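PDB 3CVG: putative metal binding protein from Coccidioides immitis, which probably binds a metal ion or small ligand in the manner of periplasmic-type substrate-binding proteins. Local coordinates for residues 115-120 with 198-203; 133-138 with 143-148; 162-167 with 178-183; 206-209 with 215-218. One frame throughout, in Å; residues are numbered along the deposited sequence.

Contact 1: residues 115-120 with 198-203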
# COMPACT_ATOMS: atom_id res chain seq x y z
N ASN A 115 17.11 -2.86 -19.15
CA ASN A 115 17.81 -3.14 -17.91
C ASN A 115 19.23 -2.56 -17.86
O ASN A 115 20.21 -3.29 -17.73
CB ASN A 115 17.84 -4.67 -17.71
CG ASN A 115 18.28 -5.07 -16.31
OD1 ASN A 115 18.24 -4.28 -15.37
ND2 ASN A 115 18.69 -6.34 -16.17
N PRO A 116 19.35 -1.23 -17.97
CA PRO A 116 20.68 -0.61 -17.93
C PRO A 116 21.46 -0.86 -16.63
O PRO A 116 22.70 -0.87 -16.64
CB PRO A 116 20.39 0.87 -18.19
CG PRO A 116 18.97 1.04 -17.70
CD PRO A 116 18.31 -0.22 -18.23
N ALA A 117 20.74 -1.08 -15.53
CA ALA A 117 21.38 -1.34 -14.25
C ALA A 117 21.84 -2.80 -14.18
O ALA A 117 22.51 -3.21 -13.23
CB ALA A 117 20.41 -1.05 -13.11
N LYS A 118 21.46 -3.57 -15.19
CA LYS A 118 21.84 -4.98 -15.27
C LYS A 118 21.46 -5.78 -14.02
O LYS A 118 22.25 -6.56 -13.50
CB LYS A 118 23.34 -5.09 -15.56
CG LYS A 118 23.71 -4.39 -16.86
CD LYS A 118 25.20 -4.28 -17.10
CE LYS A 118 25.46 -3.54 -18.41
NZ LYS A 118 24.72 -2.23 -18.50
N LEU A 119 20.23 -5.58 -13.57
CA LEU A 119 19.70 -6.26 -12.40
C LEU A 119 19.42 -7.73 -12.68
O LEU A 119 18.89 -8.08 -13.73
CB LEU A 119 18.40 -5.59 -11.94
CG LEU A 119 18.46 -4.12 -11.54
CD1 LEU A 119 17.15 -3.72 -10.89
CD2 LEU A 119 19.62 -3.90 -10.57
N SER A 120 19.79 -8.59 -11.73
CA SER A 120 19.58 -10.03 -11.85
C SER A 120 18.44 -10.46 -10.93
O SER A 120 18.49 -10.27 -9.72
CB SER A 120 20.86 -10.78 -11.48
OG SER A 120 20.69 -12.18 -11.60
N ARG A 198 11.28 5.02 -19.26
CA ARG A 198 12.28 3.97 -19.11
C ARG A 198 13.06 4.10 -17.80
O ARG A 198 14.29 4.08 -17.79
CB ARG A 198 13.26 3.98 -20.30
CG ARG A 198 12.60 3.64 -21.63
CD ARG A 198 13.63 3.60 -22.75
NE ARG A 198 14.12 4.94 -23.05
CZ ARG A 198 15.19 5.20 -23.79
NH1 ARG A 198 15.90 4.20 -24.31
NH2 ARG A 198 15.56 6.46 -24.01
N GLU A 199 12.34 4.23 -16.70
CA GLU A 199 12.97 4.35 -15.39
C GLU A 199 12.51 3.21 -14.48
O GLU A 199 11.46 2.60 -14.69
CB GLU A 199 12.60 5.68 -14.73
CG GLU A 199 12.87 6.90 -15.60
CD GLU A 199 12.51 8.22 -14.94
OE1 GLU A 199 11.67 8.24 -14.00
OE2 GLU A 199 13.06 9.25 -15.37
N TYR A 200 13.32 2.92 -13.47
CA TYR A 200 12.97 1.90 -12.50
C TYR A 200 12.12 2.62 -11.46
O TYR A 200 12.22 3.85 -11.31
CB TYR A 200 14.22 1.36 -11.80
CG TYR A 200 15.15 0.58 -12.69
CD1 TYR A 200 15.18 -0.81 -12.66
CD2 TYR A 200 16.05 1.24 -13.53
CE1 TYR A 200 16.07 -1.54 -13.45
CE2 TYR A 200 16.96 0.52 -14.32
CZ TYR A 200 16.96 -0.87 -14.28
OH TYR A 200 17.87 -1.57 -15.05
N THR A 201 11.26 1.88 -10.78
CA THR A 201 10.43 2.47 -9.75
C THR A 201 9.80 1.40 -8.88
O THR A 201 9.64 0.25 -9.30
CB THR A 201 9.29 3.32 -10.35
OG1 THR A 201 8.69 4.10 -9.31
CG2 THR A 201 8.20 2.42 -10.96
N ILE A 202 9.48 1.77 -7.64
CA ILE A 202 8.80 0.86 -6.74
C ILE A 202 7.35 1.23 -6.93
O ILE A 202 7.00 2.42 -6.91
CB ILE A 202 9.22 1.07 -5.27
CG1 ILE A 202 10.63 0.50 -5.04
CG2 ILE A 202 8.21 0.44 -4.33
CD1 ILE A 202 10.72 -1.02 -5.14
N THR A 203 6.51 0.22 -7.15
CA THR A 203 5.08 0.42 -7.35
C THR A 203 4.39 -0.72 -6.59
O THR A 203 5.05 -1.45 -5.84
CB THR A 203 4.73 0.36 -8.88
OG1 THR A 203 3.33 0.63 -9.07
CG2 THR A 203 5.05 -1.01 -9.47
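Asn115 lies 8.8 Å from Tyr200, CA to CA, where a type I turn running from Asn115 to Lys118 faces the start of strand 200-204, and this gap is bridged by the tyrosine side chain. Its phenol reaches end-on into the turn and is gripped there by two bonds of opposite sense. Tyr200 OH donates to Asn115 OD1 over 2.8 Å, arriving in the carbonyl plane on a lone pair, with a C=O...donor angle of 137°. In return, the backbone N of Ala117 donates to Tyr200 OH at 3.0 Å in a bond of 155°. With its chi1 of -168°, Asn115 turns its amide back across the turn, and the same group clasps Leu119 from both ends: OD1 also accepts from Leu119 N, tilted from the carbonyl plane, while ND2 donates to Leu119 O at 3.0 Å. The amide is therefore fixed in rotation, holding OD1 ready for the hydroxyl. Apolar groups pack along the hydroxyl end of the ring. Leu119 CD1 touches Tyr200 CE1 at 3.5 Å, Ala117 CB lies 3.6 Å from Tyr200 CZ, and Pro116 CG meets the opposite rim at Tyr200 CE2, 4.0 Å away and near the ring plane. The turn belongs to the loop between strand 100-111 and helix 125-138, and Met132 of that helix packs on both Ala117 and Tyr200. On the strand side, the Tyr200 backbone pairs with Arg146 and Leu148, while Thr201 pairs with Ile110, so strand 200-204 runs between strands 147-149 and 100-111.

Contact 2: residues 133-138 with 143-148; sequences HDAAEA and PPVRFL
Val145 points its forked side chain at the helix and spreads the two methyl groups over neighbouring alanines, Ala135 and Ala136. A chi1 of 175° sets CG1 anti to the backbone N and leaves CG2 anti to the carbonyl carbon, beside the backbone N. CG2 thus meets Ala135 CB at 3.7 Å, and CG1 reaches Ala136 CB at 4.0 Å. The stem follows closely behind, with Val145 CB 3.8 Å from Ala136 CA. The small alanines let the backbones come near: the CA atoms of Ala136 and Val145 are only 4.7 Å apart, and Ala136 CB sits 3.4 Å from Val145 O. Polar linkage is indirect. A water accepts from Val145 N and donates to Ala135 O, at 2.9 Å from each, tying the helix backbone to the incoming chain. On the helix itself, His133 ND1 donates to Asp134 OD1 almost straight (166°) and in the imidazole plane. Further along, the ring of Trp179 also touches Ala136. Helix 125-138 here packs against the loop leading into strand 147-149, consistent with the alternating alpha/beta lobes of periplasmic-binding-protein folds.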
# COMPACT_ATOMS: atom_id res chain seq x y z
N HIS A 133 22.15 2.33 -7.93
CA HIS A 133 22.89 3.50 -7.49
C HIS A 133 24.22 3.66 -8.22
O HIS A 133 24.48 4.71 -8.80
CB HIS A 133 23.15 3.44 -5.97
CG HIS A 133 24.13 4.46 -5.49
ND1 HIS A 133 25.50 4.26 -5.53
CD2 HIS A 133 23.95 5.70 -4.97
CE1 HIS A 133 26.11 5.33 -5.06
NE2 HIS A 133 25.20 6.22 -4.71
N ASP A 134 25.05 2.62 -8.20
CA ASP A 134 26.35 2.67 -8.85
C ASP A 134 26.24 2.90 -10.35
O ASP A 134 27.00 3.68 -10.94
CB ASP A 134 27.14 1.39 -8.55
CG ASP A 134 27.33 1.15 -7.06
OD1 ASP A 134 27.11 2.09 -6.26
OD2 ASP A 134 27.70 0.02 -6.69
N ALA A 135 25.28 2.23 -10.99
CA ALA A 135 25.08 2.39 -12.43
C ALA A 135 24.56 3.79 -12.73
O ALA A 135 24.88 4.37 -13.76
CB ALA A 135 24.11 1.34 -12.95
N ALA A 136 23.72 4.32 -11.85
CA ALA A 136 23.19 5.66 -12.07
C ALA A 136 24.32 6.66 -11.90
O ALA A 136 24.45 7.61 -12.66
CB ALA A 136 22.06 5.95 -11.08
N GLU A 137 25.16 6.43 -10.90
CA GLU A 137 26.29 7.31 -10.66
C GLU A 137 27.27 7.28 -11.84
O GLU A 137 27.86 8.30 -12.17
CB GLU A 137 27.00 6.91 -9.36
CG GLU A 137 26.23 7.36 -8.13
CD GLU A 137 26.21 8.86 -8.02
OE1 GLU A 137 27.29 9.44 -7.79
OE2 GLU A 137 25.13 9.47 -8.16
N ALA A 138 27.42 6.12 -12.47
CA ALA A 138 28.31 6.00 -13.63
C ALA A 138 27.72 6.80 -14.80
O ALA A 138 28.45 7.33 -15.64
CB ALA A 138 28.47 4.54 -14.03
N PRO A 143 19.43 3.06 -21.74
CA PRO A 143 19.34 4.48 -21.36
C PRO A 143 20.01 4.71 -20.00
O PRO A 143 20.49 3.77 -19.37
CB PRO A 143 17.84 4.72 -21.32
CG PRO A 143 17.33 3.41 -20.78
CD PRO A 143 18.13 2.39 -21.57
N PRO A 144 20.08 5.97 -19.54
CA PRO A 144 20.71 6.17 -18.24
C PRO A 144 19.82 5.56 -17.15
O PRO A 144 18.60 5.47 -17.31
CB PRO A 144 20.81 7.69 -18.13
CG PRO A 144 19.60 8.15 -18.88
CD PRO A 144 19.60 7.25 -20.10
N VAL A 145 20.43 5.13 -16.05
CA VAL A 145 19.67 4.54 -14.95
C VAL A 145 19.04 5.66 -14.12
O VAL A 145 19.75 6.49 -13.56
CB VAL A 145 20.58 3.70 -14.04
CG1 VAL A 145 19.81 3.19 -12.83
CG2 VAL A 145 21.16 2.53 -14.84
N ARG A 146 17.71 5.69 -14.09
CA ARG A 146 16.98 6.69 -13.31
C ARG A 146 15.92 5.97 -12.46
O ARG A 146 15.43 4.90 -12.84
CB ARG A 146 16.33 7.73 -14.24
CG ARG A 146 17.36 8.63 -14.96
CD ARG A 146 16.71 9.51 -16.01
NE ARG A 146 15.68 10.38 -15.45
CZ ARG A 146 15.93 11.47 -14.72
NH1 ARG A 146 17.18 11.82 -14.46
NH2 ARG A 146 14.93 12.21 -14.27
N PHE A 147 15.59 6.54 -11.31
CA PHE A 147 14.60 5.95 -10.40
C PHE A 147 13.49 6.95 -10.12
O PHE A 147 13.77 8.07 -9.68
CB PHE A 147 15.26 5.56 -9.07
CG PHE A 147 14.32 4.93 -8.10
CD1 PHE A 147 14.10 3.56 -8.12
CD2 PHE A 147 13.61 5.71 -7.19
CE1 PHE A 147 13.19 2.97 -7.25
CE2 PHE A 147 12.70 5.13 -6.32
CZ PHE A 147 12.50 3.76 -6.35
N LEU A 148 12.24 6.56 -10.36
CA LEU A 148 11.10 7.44 -10.15
C LEU A 148 10.49 7.34 -8.75
O LEU A 148 10.05 6.27 -8.31
CB LEU A 148 10.00 7.19 -11.20
CG LEU A 148 8.86 8.22 -11.32
CD1 LEU A 148 8.30 8.18 -12.73
CD2 LEU A 148 7.74 7.98 -10.29
O HOH W 1 23.30 5.39 -16.01

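Contact 3: residues 162-167 with 178-183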
# COMPACT_ATOMS: atom_id res chain seq x y z
N GLU A 162 13.02 4.07 2.38
CA GLU A 162 13.54 3.08 3.30
C GLU A 162 14.60 2.21 2.61
O GLU A 162 15.65 1.93 3.19
CB GLU A 162 12.38 2.20 3.72
CG GLU A 162 12.46 1.66 5.11
CD GLU A 162 11.10 1.15 5.56
OE1 GLU A 162 10.64 0.11 5.04
OE2 GLU A 162 10.47 1.81 6.41
N LEU A 163 14.32 1.75 1.38
CA LEU A 163 15.25 0.89 0.65
C LEU A 163 16.57 1.61 0.36
O LEU A 163 17.65 1.04 0.53
CB LEU A 163 14.59 0.38 -0.64
CG LEU A 163 13.44 -0.59 -0.37
CD1 LEU A 163 12.69 -0.89 -1.65
CD2 LEU A 163 14.00 -1.86 0.23
N TRP A 164 16.51 2.86 -0.08
CA TRP A 164 17.74 3.62 -0.34
C TRP A 164 18.58 3.76 0.93
O TRP A 164 19.80 3.51 0.92
CB TRP A 164 17.41 5.01 -0.90
CG TRP A 164 16.90 4.95 -2.33
CD1 TRP A 164 15.67 5.29 -2.78
CD2 TRP A 164 17.63 4.47 -3.46
NE1 TRP A 164 15.57 5.04 -4.13
CE2 TRP A 164 16.76 4.54 -4.57
CE3 TRP A 164 18.93 3.97 -3.64
CZ2 TRP A 164 17.15 4.14 -5.85
CZ3 TRP A 164 19.31 3.57 -4.92
CH2 TRP A 164 18.43 3.66 -6.00
N LEU A 165 17.94 4.15 2.02
CA LEU A 165 18.65 4.31 3.28
C LEU A 165 19.26 2.98 3.74
O LEU A 165 20.34 2.98 4.33
CB LEU A 165 17.71 4.84 4.37
CG LEU A 165 17.20 6.28 4.22
CD1 LEU A 165 16.34 6.62 5.41
CD2 LEU A 165 18.36 7.27 4.13
N SER A 166 18.59 1.86 3.45
CA SER A 166 19.10 0.54 3.85
C SER A 166 20.48 0.24 3.27
O SER A 166 21.23 -0.57 3.83
CB SER A 166 18.11 -0.58 3.45
OG SER A 166 18.13 -0.82 2.05
N ILE A 167 20.82 0.87 2.15
CA ILE A 167 22.14 0.66 1.56
C ILE A 167 23.05 1.88 1.77
O ILE A 167 24.05 2.04 1.07
CB ILE A 167 22.06 0.33 0.06
CG1 ILE A 167 21.42 1.48 -0.71
CG2 ILE A 167 21.29 -0.98 -0.14
CD1 ILE A 167 21.63 1.38 -2.20
N THR A 178 20.64 13.63 -9.25
CA THR A 178 19.75 14.01 -10.32
C THR A 178 18.99 12.88 -10.99
O THR A 178 17.97 13.13 -11.63
CB THR A 178 20.49 14.86 -11.41
OG1 THR A 178 21.53 14.09 -12.02
CG2 THR A 178 21.10 16.10 -10.78
N TRP A 179 19.48 11.65 -10.85
CA TRP A 179 18.79 10.48 -11.40
C TRP A 179 17.60 10.07 -10.51
O TRP A 179 16.79 9.20 -10.88
CB TRP A 179 19.76 9.30 -11.55
CG TRP A 179 20.64 9.06 -10.35
CD1 TRP A 179 21.91 9.53 -10.17
CD2 TRP A 179 20.34 8.27 -9.19
NE1 TRP A 179 22.42 9.07 -8.97
CE2 TRP A 179 21.47 8.30 -8.35
CE3 TRP A 179 19.21 7.54 -8.78
CZ2 TRP A 179 21.52 7.62 -7.13
CZ3 TRP A 179 19.25 6.87 -7.57
CH2 TRP A 179 20.40 6.91 -6.75
N TYR A 180 17.50 10.68 -9.33
CA TYR A 180 16.39 10.40 -8.40
C TYR A 180 15.30 11.34 -8.89
O TYR A 180 15.29 12.53 -8.56
CB TYR A 180 16.80 10.71 -6.96
CG TYR A 180 15.79 10.28 -5.91
CD1 TYR A 180 15.58 8.92 -5.63
CD2 TYR A 180 15.07 11.22 -5.18
CE1 TYR A 180 14.67 8.52 -4.63
CE2 TYR A 180 14.17 10.83 -4.19
CZ TYR A 180 13.97 9.49 -3.92
OH TYR A 180 13.07 9.11 -2.93
N HIS A 181 14.39 10.78 -9.68
CA HIS A 181 13.32 11.51 -10.33
C HIS A 181 12.02 11.65 -9.55
O HIS A 181 11.31 10.67 -9.29
CB HIS A 181 13.03 10.84 -11.68
CG HIS A 181 11.94 11.50 -12.47
ND1 HIS A 181 11.21 10.83 -13.43
CD2 HIS A 181 11.45 12.76 -12.44
CE1 HIS A 181 10.31 11.65 -13.95
NE2 HIS A 181 10.43 12.83 -13.36
N GLN A 182 11.71 12.90 -9.20
CA GLN A 182 10.50 13.24 -8.47
C GLN A 182 9.36 13.47 -9.44
O GLN A 182 9.36 14.44 -10.20
CB GLN A 182 10.72 14.52 -7.65
CG GLN A 182 11.69 14.37 -6.48
CD GLN A 182 11.90 15.68 -5.73
OE1 GLN A 182 11.02 16.54 -5.68
NE2 GLN A 182 13.07 15.82 -5.13
N TYR A 183 8.38 12.57 -9.42
CA TYR A 183 7.20 12.70 -10.28
C TYR A 183 6.04 12.55 -9.29
O TYR A 183 5.61 11.43 -8.98
CB TYR A 183 7.19 11.59 -11.32
CG TYR A 183 6.09 11.73 -12.34
CD1 TYR A 183 6.16 12.69 -13.36
CD2 TYR A 183 4.95 10.92 -12.29
CE1 TYR A 183 5.12 12.83 -14.30
CE2 TYR A 183 3.92 11.06 -13.22
CZ TYR A 183 4.01 12.01 -14.22
OH TYR A 183 2.98 12.14 -15.13
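The Trp164 indole receives two aromatic partners: Trp179 comes over a face of its six-membered ring, and Tyr180 turns an edge toward the face of its five-membered ring. The two tryptophans approach from opposite directions, with their planes inclined at 57°. Trp164 CH2 lies 3.7 Å from Trp179 CZ3, where the outer corners of the six-membered rings meet, and Trp164 CZ2 lies at the edge of Trp179, near its plane. Tyr180 forms an offset edge-to-face pair, with planes at 82° and centroids 5.5 Å apart; its CE1 comes within 3.6 Å of Trp164 NE1. A chi1 of -172° carries the phenol of Tyr180 out from the strand to the helix. Phe129 of helix 125-138 and Phe147 of strand 147-149 add further edge-to-face contacts with Trp164, widening the cluster. Helix 155-166 lies in the connection between the parallel strands 147-149 and 180-182. Two of the rings have polar partners elsewhere: Trp179 NE1 donates to Glu137, and Tyr180 OH bonds with Glu160 and Ser149. The contact between the helix and residues 179-180 thus probably rests on dispersion and edge-to-face electrostatics, while these hydrogen bonds help fix how the Trp179 and Tyr180 rings are turned.

Contact 4: residues 206-209 with 215-218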
# COMPACT_ATOMS: atom_id res chain seq x y z
N GLY A 206 -1.48 -3.87 -7.22
CA GLY A 206 -2.76 -3.36 -7.69
C GLY A 206 -2.66 -2.29 -8.77
O GLY A 206 -3.47 -2.26 -9.71
N THR A 207 -1.67 -1.41 -8.64
CA THR A 207 -1.45 -0.36 -9.62
C THR A 207 -1.02 -1.01 -10.93
O THR A 207 -1.48 -0.63 -12.01
CB THR A 207 -0.35 0.61 -9.13
OG1 THR A 207 -0.77 1.20 -7.90
CG2 THR A 207 -0.10 1.70 -10.17
N TYR A 208 -0.15 -2.01 -10.82
CA TYR A 208 0.34 -2.75 -11.97
C TYR A 208 -0.82 -3.36 -12.77
O TYR A 208 -0.86 -3.29 -14.01
CB TYR A 208 1.28 -3.87 -11.50
CG TYR A 208 1.68 -4.86 -12.57
CD1 TYR A 208 2.47 -4.46 -13.65
CD2 TYR A 208 1.26 -6.19 -12.50
CE1 TYR A 208 2.83 -5.37 -14.64
CE2 TYR A 208 1.63 -7.11 -13.50
CZ TYR A 208 2.41 -6.69 -14.56
OH TYR A 208 2.78 -7.59 -15.53
N LEU A 209 -1.76 -3.97 -12.05
CA LEU A 209 -2.91 -4.60 -12.70
C LEU A 209 -3.88 -3.57 -13.25
O LEU A 209 -4.82 -3.91 -13.95
CB LEU A 209 -3.65 -5.51 -11.71
CG LEU A 209 -2.81 -6.69 -11.18
CD1 LEU A 209 -3.56 -7.39 -10.04
CD2 LEU A 209 -2.51 -7.65 -12.31
N LEU A 215 1.38 -1.53 -21.91
CA LEU A 215 2.46 -0.91 -21.15
C LEU A 215 3.25 -1.94 -20.35
O LEU A 215 4.46 -1.79 -20.17
CB LEU A 215 1.92 0.16 -20.19
CG LEU A 215 1.62 1.54 -20.79
CD1 LEU A 215 1.32 2.53 -19.67
CD2 LEU A 215 2.84 2.02 -21.59
N ARG A 216 2.57 -2.97 -19.86
CA ARG A 216 3.24 -4.00 -19.07
C ARG A 216 4.30 -4.71 -19.89
O ARG A 216 5.22 -5.30 -19.35
CB ARG A 216 2.22 -5.01 -18.52
CG ARG A 216 1.15 -4.38 -17.66
CD ARG A 216 0.13 -5.42 -17.20
NE ARG A 216 -1.18 -4.81 -16.97
CZ ARG A 216 -2.22 -5.46 -16.47
NH1 ARG A 216 -2.11 -6.75 -16.14
NH2 ARG A 216 -3.37 -4.83 -16.29
N ASP A 217 4.16 -4.65 -21.21
CA ASP A 217 5.13 -5.28 -22.10
C ASP A 217 6.34 -4.37 -22.30
O ASP A 217 7.37 -4.80 -22.82
CB ASP A 217 4.49 -5.60 -23.45
CG ASP A 217 3.67 -6.86 -23.42
OD1 ASP A 217 4.25 -7.94 -23.17
OD2 ASP A 217 2.44 -6.78 -23.63
N GLN A 218 6.21 -3.12 -21.89
CA GLN A 218 7.29 -2.14 -22.02
C GLN A 218 8.06 -2.02 -20.70
O GLN A 218 8.85 -1.10 -20.50
CB GLN A 218 6.70 -0.79 -22.43
CG GLN A 218 6.12 -0.80 -23.85
CD GLN A 218 5.28 0.42 -24.16
OE1 GLN A 218 5.69 1.55 -23.88
NE2 GLN A 218 4.10 0.21 -24.74
O HOH W 2 -0.17 -8.91 -16.57
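Tyr208 and Arg216 meet because their first torsions aim them at one another: Tyr208 CG stands opposite the backbone N (chi1 171°), and Arg216 leaves its backbone with CG anti to the carbonyl carbon (chi1 -59°), then runs extended to NE. The arginine chain runs past the CE1-CZ side of the phenol. Arg216 CG lies 3.6 Å from Tyr208 CE1, and Arg216 CD is 3.7 Å from Tyr208 CZ, so the aliphatic part does most of the touching. The charged end sits close to the ring normal but far, with Arg216 CZ 5.2 Å from the Tyr208 centroid and the planes 49° apart, at most a weak cation-pi attraction. Tyr208 is in short helix 205-208 and Arg216 in the weakly bonded helix 213-216; both follow strand 200-204 in this alpha/beta lobe of periplasmic-binding-protein type, and the arginine spans the connection between them. One guanidinium face lies against the backbone of residues 208-209, with Tyr208 O 3.2 Å above its plane and Leu209 CA on the same face. The carbonyl thus meets the cation from above, an approach that would favour electrostatic attraction without a hydrogen bond. Around the guanidinium rim, NH1 forms a salt bridge with Asp274, and NH2 donates to Ile211 O. A water in the guanidinium plane accepts from Arg216 NH1 at 2.9 Å and makes a weak link to Tyr208 OH.

Overall arrangement
Contacts 1, 2 and 3 form one compact group, with centres 9 to 13 Å apart, around neighbouring strands 200-204, 147-149 and 180-182. Along the chain, contacts 2 and 3 follow one another within the span that contact 1 bridges. Polar links join the group: Glu199 pairs with Arg146 and His181, and the Thr201 hydroxyl with Leu148 O. Helix 125-138 supplies one side of contact 2 and packs on the other two. Contact 4 comes last and adjoins contact 1 in sequence but touches none of the other three; its centre is about 14 Å from that of contact 1, 22 Å from contact 2 and 21 Å from contact 3. Contacts 1 to 3 thus tie the core of one lobe of a probable binding-protein fold, with contact 4 on the helices that follow.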